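Local structure of uncharacterized protein (Pyrococcus horikoshii, 2P8T) at residues A[106-110]-A[111-115]; A[21-24]-A[25-29]; A[40-44]-A[45-49]. The protein is of unknown function but carries an N-terminal domain of the helix-turn-helix type and is only tentatively linked to ATP binding and aminoacyl-tRNA ligation. One frame throughout, in Å; residues are numbered along the deposited sequence.

Contact 1 (A[106-110]-A[111-115]); sequences PEFKS and IELRD
F108 and L113 meet where the ring joins the chain: F108 CB lies 3.7 Å from L113 CD1. The same methyl also reaches F108 CG and CD1, approaching the ring obliquely. The two side chains cross at about a right angle. F108 holds CG between its backbone N and carbonyl carbon (chi1 57°). That rotation leaves CB, CG and CD1 together within range of the leucine methyl. A second contact runs between K109 and E112. K109 CB packs on E112 CG at 3.7 Å, so the carbon parts of two charged residues do the touching. Their charged ends stay apart, with K109 NZ 6.8 Å from E112 OE2.

Behind these side chains the backbone starts helix 110-119. K109 is the N-cap residue, and its carbonyl takes the first of two bonds across the contact. L113 N donates to K109 O at 3.1 Å with an N-H...O angle of 160°. R114 N donates to S110 O at 2.9 Å. L113 CG also rests against K109 O, at 3.6 Å. The S110 hydroxyl faces the sheet and hydrogen-bonds to I127 O on strand 124-131. Its OG lies in the plane of the F108 ring, at the edge.

Further out, F108 and L113 both touch I127. L113 also packs on V182 and I185 of helix 172-187, and F108 on L186. The helix start is thus joined to both sheet and helix. Within the helix, R114 NH2 is 2.8 Å from D115 OD1, which sits well out of the guanidinium plane. The chemistry is divided: apolar groups and the serine hydroxyl face the fold. K109 and E112 add carbon packing, and the R114-D115 pair probably adds charge attraction without a directed bond.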
# COMPACT_ATOMS: atom_id res chain seq x y z
N PRO A 106 -8.17 5.23 -12.21
CA PRO A 106 -8.25 6.00 -13.45
C PRO A 106 -7.46 5.21 -14.47
O PRO A 106 -6.89 4.17 -14.13
CB PRO A 106 -7.52 7.30 -13.10
CG PRO A 106 -6.51 6.87 -12.07
CD PRO A 106 -7.14 5.74 -11.28
N GLU A 107 -7.39 5.66 -15.71
CA GLU A 107 -6.46 4.98 -16.60
C GLU A 107 -5.02 5.39 -16.27
O GLU A 107 -4.76 6.44 -15.66
CB GLU A 107 -6.85 5.12 -18.08
CG GLU A 107 -5.87 4.48 -19.10
CD GLU A 107 -5.45 3.01 -18.84
OE1 GLU A 107 -5.83 2.37 -17.82
OE2 GLU A 107 -4.71 2.48 -19.69
N PHE A 108 -4.10 4.49 -16.59
CA PHE A 108 -2.71 4.62 -16.20
C PHE A 108 -1.81 3.97 -17.24
O PHE A 108 -2.26 3.20 -18.10
CB PHE A 108 -2.49 3.95 -14.83
CG PHE A 108 -2.88 2.50 -14.78
CD1 PHE A 108 -1.98 1.50 -15.13
CD2 PHE A 108 -4.17 2.12 -14.40
CE1 PHE A 108 -2.35 0.15 -15.11
CE2 PHE A 108 -4.56 0.78 -14.37
CZ PHE A 108 -3.65 -0.21 -14.72
N LYS A 109 -0.52 4.28 -17.12
CA LYS A 109 0.50 3.64 -17.92
C LYS A 109 1.36 2.82 -16.99
O LYS A 109 2.07 3.38 -16.15
CB LYS A 109 1.34 4.70 -18.65
CG LYS A 109 0.52 5.77 -19.38
CD LYS A 109 -0.33 5.17 -20.50
CE LYS A 109 0.53 4.50 -21.58
NZ LYS A 109 -0.12 3.28 -22.13
N SER A 110 1.28 1.50 -17.13
CA SER A 110 1.97 0.58 -16.24
C SER A 110 3.47 0.86 -16.18
O SER A 110 4.03 0.86 -15.11
CB SER A 110 1.73 -0.88 -16.65
OG SER A 110 0.35 -1.20 -16.57
N ILE A 111 4.10 1.10 -17.32
CA ILE A 111 5.55 1.29 -17.35
C ILE A 111 5.96 2.53 -16.54
O ILE A 111 6.97 2.52 -15.83
CB ILE A 111 6.13 1.33 -18.81
CG1 ILE A 111 7.66 1.17 -18.78
CG2 ILE A 111 5.68 2.58 -19.54
CD1 ILE A 111 8.24 0.58 -20.07
N GLU A 112 5.14 3.58 -16.61
CA GLU A 112 5.39 4.80 -15.85
C GLU A 112 5.28 4.54 -14.35
O GLU A 112 6.12 4.97 -13.56
CB GLU A 112 4.42 5.91 -16.30
CG GLU A 112 4.55 6.27 -17.78
CD GLU A 112 3.88 7.57 -18.14
OE1 GLU A 112 3.27 8.21 -17.26
OE2 GLU A 112 3.97 7.97 -19.33
N LEU A 113 4.26 3.79 -13.96
CA LEU A 113 4.08 3.48 -12.54
C LEU A 113 5.20 2.58 -12.02
O LEU A 113 5.65 2.73 -10.89
CB LEU A 113 2.70 2.86 -12.30
CG LEU A 113 1.50 3.76 -12.63
CD1 LEU A 113 0.20 3.01 -12.40
CD2 LEU A 113 1.51 5.03 -11.81
N ARG A 114 5.65 1.64 -12.86
CA ARG A 114 6.75 0.78 -12.49
C ARG A 114 7.99 1.63 -12.18
O ARG A 114 8.66 1.40 -11.19
CB ARG A 114 7.08 -0.20 -13.60
CG ARG A 114 8.26 -1.10 -13.23
CD ARG A 114 8.78 -1.86 -14.41
NE ARG A 114 9.14 -1.06 -15.59
CZ ARG A 114 10.31 -0.48 -15.80
NH1 ARG A 114 11.25 -0.54 -14.87
NH2 ARG A 114 10.54 0.18 -16.93
N ASP A 115 8.28 2.58 -13.06
CA ASP A 115 9.46 3.45 -12.91
C ASP A 115 9.37 4.27 -11.63
O ASP A 115 10.37 4.43 -10.91
CB ASP A 115 9.58 4.37 -14.13
CG ASP A 115 9.95 3.62 -15.41
OD1 ASP A 115 10.41 2.46 -15.31
OD2 ASP A 115 9.77 4.19 -16.51

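Contact 2 (A[21-24]-A[25-29]); sequences LAVI and FLLKE
F25 folds back along its own helix onto L21, one turn earlier. They lie near the end of helix 17-26, the first helix of a helix-turn-helix domain. F25 CB starts close to A22 O, at 3.5 Å. CG is set anti to the carbonyl carbon (chi1 -79°), which carries the ring alongside the L21 carbonyl. F25 CG itself lies 3.8 Å from L21 O. CD2 comes nearest, 3.3 Å from L21 O, and CE2 is already farther from it, at 4.1 Å. Outside the helix the F25 side chain packs on I180 of helix 172-187 and on F84 and P87. An alanine here would lose the whole ring and is likely to leave a gap between L21, I180, F84 and P87.

The backbone below is regular. The bond from F25 N to L21 O is 2.9 Å long and almost straight, with an N-H...O angle of 172°. L26 N bonds to A22 O and L27 N to V23 O, both more bent. L27 then leaves helical geometry. The next carbonyls, I24 O and F25 O, take bonds from NE and NH2 of R77 on helix 71-81, so that arginine grips the helix end. On another side of the helix, V23 and L27 lie side by side and point the same way; V23 CG1 sits 3.7 Å from L27 CD1.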
# COMPACT_ATOMS: atom_id res chain seq x y z
N LEU A 21 0.15 6.73 5.24
CA LEU A 21 -0.75 5.67 4.73
C LEU A 21 -0.35 4.29 5.24
O LEU A 21 -1.20 3.52 5.69
CB LEU A 21 -0.85 5.69 3.20
CG LEU A 21 -1.47 6.93 2.55
CD1 LEU A 21 -1.11 7.05 1.08
CD2 LEU A 21 -2.97 6.94 2.76
N ALA A 22 0.96 3.99 5.22
CA ALA A 22 1.47 2.72 5.73
C ALA A 22 1.10 2.46 7.19
O ALA A 22 0.68 1.35 7.53
CB ALA A 22 2.99 2.61 5.53
N VAL A 23 1.26 3.47 8.04
CA VAL A 23 0.95 3.30 9.47
C VAL A 23 -0.53 2.94 9.65
O VAL A 23 -0.87 2.04 10.41
CB VAL A 23 1.32 4.57 10.30
CG1 VAL A 23 0.62 4.57 11.65
CG2 VAL A 23 2.83 4.67 10.45
N ILE A 24 -1.40 3.62 8.92
CA ILE A 24 -2.84 3.38 8.99
C ILE A 24 -3.19 1.98 8.48
O ILE A 24 -4.02 1.30 9.10
CB ILE A 24 -3.64 4.47 8.24
CG1 ILE A 24 -3.29 5.86 8.83
CG2 ILE A 24 -5.16 4.22 8.32
CD1 ILE A 24 -4.08 7.00 8.22
N PHE A 25 -2.57 1.55 7.39
CA PHE A 25 -2.67 0.14 6.98
C PHE A 25 -2.19 -0.82 8.08
O PHE A 25 -2.84 -1.84 8.35
CB PHE A 25 -1.94 -0.13 5.67
CG PHE A 25 -2.70 0.29 4.45
CD1 PHE A 25 -3.96 -0.25 4.17
CD2 PHE A 25 -2.18 1.23 3.58
CE1 PHE A 25 -4.68 0.14 3.05
CE2 PHE A 25 -2.87 1.62 2.45
CZ PHE A 25 -4.13 1.08 2.18
N LEU A 26 -1.06 -0.50 8.70
CA LEU A 26 -0.46 -1.41 9.69
C LEU A 26 -1.28 -1.54 10.96
O LEU A 26 -1.38 -2.64 11.53
CB LEU A 26 0.97 -0.98 10.05
CG LEU A 26 2.06 -1.24 9.01
CD1 LEU A 26 3.38 -0.56 9.41
CD2 LEU A 26 2.28 -2.73 8.77
N LEU A 27 -1.90 -0.44 11.38
CA LEU A 27 -2.64 -0.39 12.64
C LEU A 27 -4.04 -1.03 12.60
O LEU A 27 -4.94 -0.64 13.35
CB LEU A 27 -2.68 1.05 13.18
CG LEU A 27 -1.36 1.62 13.74
CD1 LEU A 27 -1.53 3.05 14.22
CD2 LEU A 27 -0.78 0.76 14.86
N LYS A 28 -4.23 -2.02 11.73
CA LYS A 28 -5.43 -2.87 11.78
C LYS A 28 -5.45 -3.60 13.12
O LYS A 28 -6.53 -3.96 13.63
CB LYS A 28 -5.45 -3.87 10.62
CG LYS A 28 -4.27 -4.84 10.59
CD LYS A 28 -4.10 -5.47 9.21
CE LYS A 28 -5.27 -6.40 8.84
NZ LYS A 28 -5.20 -7.71 9.56
N GLU A 29 -4.25 -3.82 13.66
CA GLU A 29 -4.05 -4.32 15.02
C GLU A 29 -3.23 -3.30 15.83
O GLU A 29 -2.36 -2.61 15.27
CB GLU A 29 -3.33 -5.68 14.98
CG GLU A 29 -1.83 -5.62 14.66
CD GLU A 29 -1.20 -6.99 14.45
OE1 GLU A 29 -1.86 -8.01 14.76
OE2 GLU A 29 -0.04 -7.05 13.96

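Contact 3 (A[40-44]-A[45-49]); sequences LELGE and GSVRT
L42 and V47 pack at what is probably the turn of the helix-turn-helix motif, between helix 33-40 and helix 44-56. This is the tight side. V47 CG2 lies 3.6 Å from L42 CB and 3.4 Å from G43 O. It is also in looser apolar contact with L40 CD1. G43 is the N-cap residue, and its carbonyl receives V47 N at 2.9 Å with an N-H...O angle of 169°. S46 CB borders the same carbonyl, while its OG bonds to E14 O. L40 and L42 extend this packing to helix 17-26.

The E44 and R48 side is loose, and E44 is exposed. The two side chains run side by side, yet E44 OE2 is 3.9 Å from R48 NH1, a long salt bridge in which no N-H points at the oxygen. The carboxylate and guanidinium planes are 34° apart. The stronger partner of E44 OE2 is R33. R33 and R52, both of like charge, lie close to R48. The firm link between E44 and R48 is the backbone bond from R48 N to E44 O. One turn on, T49 N and T49 OG1 reach G45 O from opposite faces of its plane, OG1 at 2.9 Å.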
# COMPACT_ATOMS: atom_id res chain seq x y z
N LEU A 40 8.22 -0.28 8.84
CA LEU A 40 8.28 0.87 7.93
C LEU A 40 9.70 1.11 7.43
O LEU A 40 9.89 1.72 6.38
CB LEU A 40 7.80 2.14 8.62
CG LEU A 40 6.39 2.35 9.19
CD1 LEU A 40 6.38 3.69 9.92
CD2 LEU A 40 5.34 2.33 8.10
N GLU A 41 10.68 0.66 8.21
CA GLU A 41 12.10 0.96 7.97
C GLU A 41 12.31 2.47 8.06
O GLU A 41 12.90 3.08 7.16
CB GLU A 41 12.55 0.41 6.60
CG GLU A 41 13.79 -0.46 6.62
CD GLU A 41 13.84 -1.46 5.46
OE1 GLU A 41 14.06 -1.05 4.31
OE2 GLU A 41 13.64 -2.67 5.72
N LEU A 42 11.79 3.06 9.13
CA LEU A 42 11.93 4.50 9.40
C LEU A 42 12.71 4.76 10.68
O LEU A 42 12.64 3.97 11.63
CB LEU A 42 10.55 5.16 9.51
CG LEU A 42 9.98 5.94 8.33
CD1 LEU A 42 9.67 5.00 7.18
CD2 LEU A 42 8.72 6.71 8.76
N GLY A 43 13.43 5.88 10.70
CA GLY A 43 14.21 6.29 11.86
C GLY A 43 13.37 6.49 13.11
O GLY A 43 12.16 6.75 13.02
N GLU A 44 14.00 6.36 14.28
CA GLU A 44 13.29 6.53 15.55
C GLU A 44 12.70 7.94 15.68
O GLU A 44 11.56 8.10 16.12
CB GLU A 44 14.20 6.22 16.74
CG GLU A 44 13.42 6.05 18.05
CD GLU A 44 14.31 5.75 19.24
OE1 GLU A 44 15.39 6.36 19.37
OE2 GLU A 44 13.90 4.89 20.07
N GLY A 45 13.47 8.95 15.28
CA GLY A 45 13.00 10.34 15.32
C GLY A 45 11.78 10.53 14.43
O GLY A 45 10.81 11.16 14.84
N SER A 46 11.86 9.97 13.23
CA SER A 46 10.78 10.01 12.24
C SER A 46 9.49 9.30 12.69
O SER A 46 8.40 9.84 12.54
CB SER A 46 11.27 9.44 10.91
OG SER A 46 12.15 10.35 10.27
N VAL A 47 9.63 8.08 13.21
CA VAL A 47 8.48 7.34 13.73
C VAL A 47 7.86 8.06 14.93
O VAL A 47 6.64 8.16 15.03
CB VAL A 47 8.83 5.88 14.10
CG1 VAL A 47 7.67 5.19 14.83
CG2 VAL A 47 9.19 5.09 12.86
N ARG A 48 8.70 8.55 15.85
CA ARG A 48 8.21 9.26 17.03
C ARG A 48 7.37 10.45 16.63
O ARG A 48 6.28 10.66 17.17
CB ARG A 48 9.38 9.73 17.90
CG ARG A 48 9.83 8.73 18.94
CD ARG A 48 9.45 9.22 20.34
NE ARG A 48 9.74 8.27 21.41
CZ ARG A 48 10.96 7.82 21.74
NH1 ARG A 48 12.03 8.21 21.07
NH2 ARG A 48 11.09 6.96 22.74
N THR A 49 7.87 11.22 15.67
CA THR A 49 7.21 12.44 15.24
C THR A 49 5.91 12.13 14.52
O THR A 49 4.89 12.78 14.75
CB THR A 49 8.14 13.28 14.33
OG1 THR A 49 9.30 13.66 15.09
CG2 THR A 49 7.44 14.51 13.86

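Along the chain contact 2 comes first, then contact 3, then contact 1. Contacts 2 and 3 share the N-terminal helix-turn-helix domain. Their centres are about 14 Å apart and they touch: L40 packs on A22, V23 and L26, with A22 CB 3.5 Å from L40 CD2. This ties helix 17-26 to the turn between helices 33-40 and 44-56. Contact 1 lies in the DUF4443 region, at helix 110-119 beside the five-stranded antiparallel sheet. Its centre is about 25 Å from that of contact 2 and about 29 Å from that of contact 3. Helix 172-187 packs against both contact 1 and contact 2, so it bridges the two parts of the protein.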